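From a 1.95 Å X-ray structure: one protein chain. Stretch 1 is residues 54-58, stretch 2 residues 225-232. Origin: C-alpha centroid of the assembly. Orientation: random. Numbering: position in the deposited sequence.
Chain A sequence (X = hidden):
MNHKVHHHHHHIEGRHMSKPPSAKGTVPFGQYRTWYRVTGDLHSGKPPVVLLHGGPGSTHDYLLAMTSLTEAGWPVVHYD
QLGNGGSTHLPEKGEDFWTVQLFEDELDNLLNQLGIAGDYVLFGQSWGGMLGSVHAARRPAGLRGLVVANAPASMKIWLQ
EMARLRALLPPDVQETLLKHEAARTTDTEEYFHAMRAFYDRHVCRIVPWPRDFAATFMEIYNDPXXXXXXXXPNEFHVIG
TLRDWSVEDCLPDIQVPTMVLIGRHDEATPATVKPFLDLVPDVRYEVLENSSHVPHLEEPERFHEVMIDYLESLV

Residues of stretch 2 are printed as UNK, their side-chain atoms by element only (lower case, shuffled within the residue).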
# COMPACT_ATOMS: atom_id res chain seq x y z
N GLY A 54 0.58 2.59 -0.59
CA GLY A 54 1.11 2.41 0.76
C GLY A 54 1.65 3.68 1.41
O GLY A 54 1.26 4.79 1.04
N GLY A 55 2.58 3.48 2.35
CA GLY A 55 3.08 4.55 3.22
C GLY A 55 2.55 4.41 4.64
O GLY A 55 3.03 3.57 5.41
N PRO A 56 1.58 5.25 5.05
CA PRO A 56 0.97 6.38 4.35
C PRO A 56 2.03 7.35 3.83
O PRO A 56 3.16 7.36 4.34
CB PRO A 56 0.13 7.07 5.42
CG PRO A 56 -0.07 6.08 6.50
CD PRO A 56 1.02 5.06 6.40
N GLY A 57 1.67 8.17 2.84
CA GLY A 57 2.56 9.23 2.36
C GLY A 57 3.40 8.83 1.17
O GLY A 57 4.33 9.54 0.80
N SER A 58 3.07 7.69 0.58
CA SER A 58 3.71 7.25 -0.65
C SER A 58 2.91 7.86 -1.82
O SER A 58 2.15 8.82 -1.62
CB SER A 58 3.75 5.73 -0.67
OG SER A 58 4.42 5.25 -1.81
N UNK A 225 6.38 14.63 4.85
CA UNK A 225 5.48 14.99 5.96
C UNK A 225 4.67 13.78 6.43
O UNK A 225 4.77 13.37 7.59
o UNK A 225 5.26 17.27 5.16
c UNK A 225 3.59 16.50 6.71
c UNK A 225 4.51 16.12 5.56
N UNK A 226 3.93 13.18 5.50
CA UNK A 226 2.94 12.13 5.84
C UNK A 226 3.62 10.84 6.28
O UNK A 226 3.33 10.31 7.35
c UNK A 226 1.27 13.14 4.23
c UNK A 226 0.96 10.78 5.00
c UNK A 226 1.98 11.86 4.66
N UNK A 227 4.54 10.35 5.45
CA UNK A 227 5.27 9.11 5.72
C UNK A 227 6.04 9.15 7.05
O UNK A 227 5.98 8.19 7.82
c UNK A 227 6.23 6.33 4.03
c UNK A 227 8.11 4.93 4.50
c UNK A 227 6.23 8.80 4.55
c UNK A 227 6.88 7.44 4.56
o UNK A 227 8.70 3.70 4.48
c UNK A 227 8.79 6.01 5.01
c UNK A 227 6.84 5.08 4.00
c UNK A 227 8.18 7.26 5.03
N UNK A 228 6.76 10.24 7.30
CA UNK A 228 7.55 10.36 8.53
C UNK A 228 6.64 10.56 9.75
O UNK A 228 6.92 10.03 10.81
o UNK A 228 8.10 12.74 8.26
c UNK A 228 9.67 11.13 7.28
c UNK A 228 8.67 11.44 8.44
N UNK A 229 5.52 11.27 9.58
CA UNK A 229 4.56 11.44 10.66
C UNK A 229 3.91 10.12 11.05
O UNK A 229 3.95 9.72 12.21
c UNK A 229 2.47 12.61 11.48
c UNK A 229 3.46 12.46 10.31
o UNK A 229 4.07 13.72 10.05
N UNK A 230 3.34 9.41 10.07
CA UNK A 230 2.51 8.25 10.37
C UNK A 230 3.29 6.95 10.46
O UNK A 230 2.98 6.10 11.29
c UNK A 230 1.37 8.14 9.35
c UNK A 230 0.51 9.40 9.27
s UNK A 230 -1.03 9.18 8.35
c UNK A 230 -2.00 8.24 9.54
N UNK A 231 4.32 6.79 9.62
CA UNK A 231 5.10 5.56 9.58
C UNK A 231 6.46 5.63 10.27
O UNK A 231 6.71 4.90 11.22
c UNK A 231 6.19 3.88 8.01
n UNK A 231 5.62 2.72 8.21
c UNK A 231 5.28 5.09 8.12
o UNK A 231 7.41 4.00 7.79
N UNK A 232 7.36 6.48 9.77
CA UNK A 232 8.74 6.49 10.23
C UNK A 232 9.64 6.76 9.04
O UNK A 232 9.15 6.93 7.94
O HOH W 1 5.34 11.32 2.70

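Position 225 carries three side-chain atoms, a carbon bearing one oxygen and one carbon, and none of them comes near stretch 1. A beta-branched hydroxyl residue is threonine: Thr 225. Its carbonyl O serves the helix, accepting the backbone N of 229 at 3.0 Å.

Position 226 has three carbons, one carrying the other two, with no polar atom. Its CA-to-CB bond points toward stretch 1, and one methyl lies 3.5 Å from the CA of Gly 57. This is valine, Val 226; the methyl is CG1, which also sits 3.8 Å from the CB of Pro 56.

At position 227 one carbon leads to a six-carbon ring bearing an oxygen. The CA-to-CB bond points sideways. A ring carbon lies 3.7 Å from the CA of Gly 55, and that CA and Pro 56 O both lie at the ring edge, near its plane. This is tyrosine, Tyr 227, and the ring carbon is CD1. The OH is hydrogen-bonded elsewhere in the structure.

Position 228 repeats the pattern of one carbon carrying an oxygen and a carbon, and its CA-to-CB bond points away from stretch 1: Thr 228, an exposed residue.

Position 229 has the same three atoms, again out of reach of the loop. It is Thr 229, whose OG1 turns back to donate to the O of Thr 225 at 2.6 Å.

Position 230 is an unbranched chain of two carbons, a sulfur and a final carbon, the sulfur packing 3.7 Å from CG of Pro 56. It can only be methionine, Met 230, and the sulfur is SD.

Position 231 shows two carbons, the second carrying an oxygen and a nitrogen. The CA-to-CB bond points toward the loop, and the CB lies 3.8 Å from the O of Gly 55. This is asparagine, Asn 231.

Position 232 has no side-chain atoms, so it is Gly 232. It is the first residue after the helix to leave helical phi/psi, with a positive phi at which a CB would jam against the preceding carbonyl O.

The contact works by close backbone approach without a direct hydrogen bond. Pro 56, after a cis peptide bond, packs against Val 226 and Met 230, while its O makes a CA-H...O contact with the CA of Tyr 227 at 3.1 Å. Gly 57 permits this closeness: a CB there would fall 2.3 Å from the N of Tyr 227 and 2.9 Å from the CB of Val 226. The O of water 1 lies 2.8 Å from Gly 57 O, within hydrogen-bonding distance, and accepts from Tyr 227 N at 3.0 Å. In this contact glycine allows the close approach, proline supplies apolar packing, and a water lies between the two backbones.

Stretch 2 225-232: TVYTTMNG
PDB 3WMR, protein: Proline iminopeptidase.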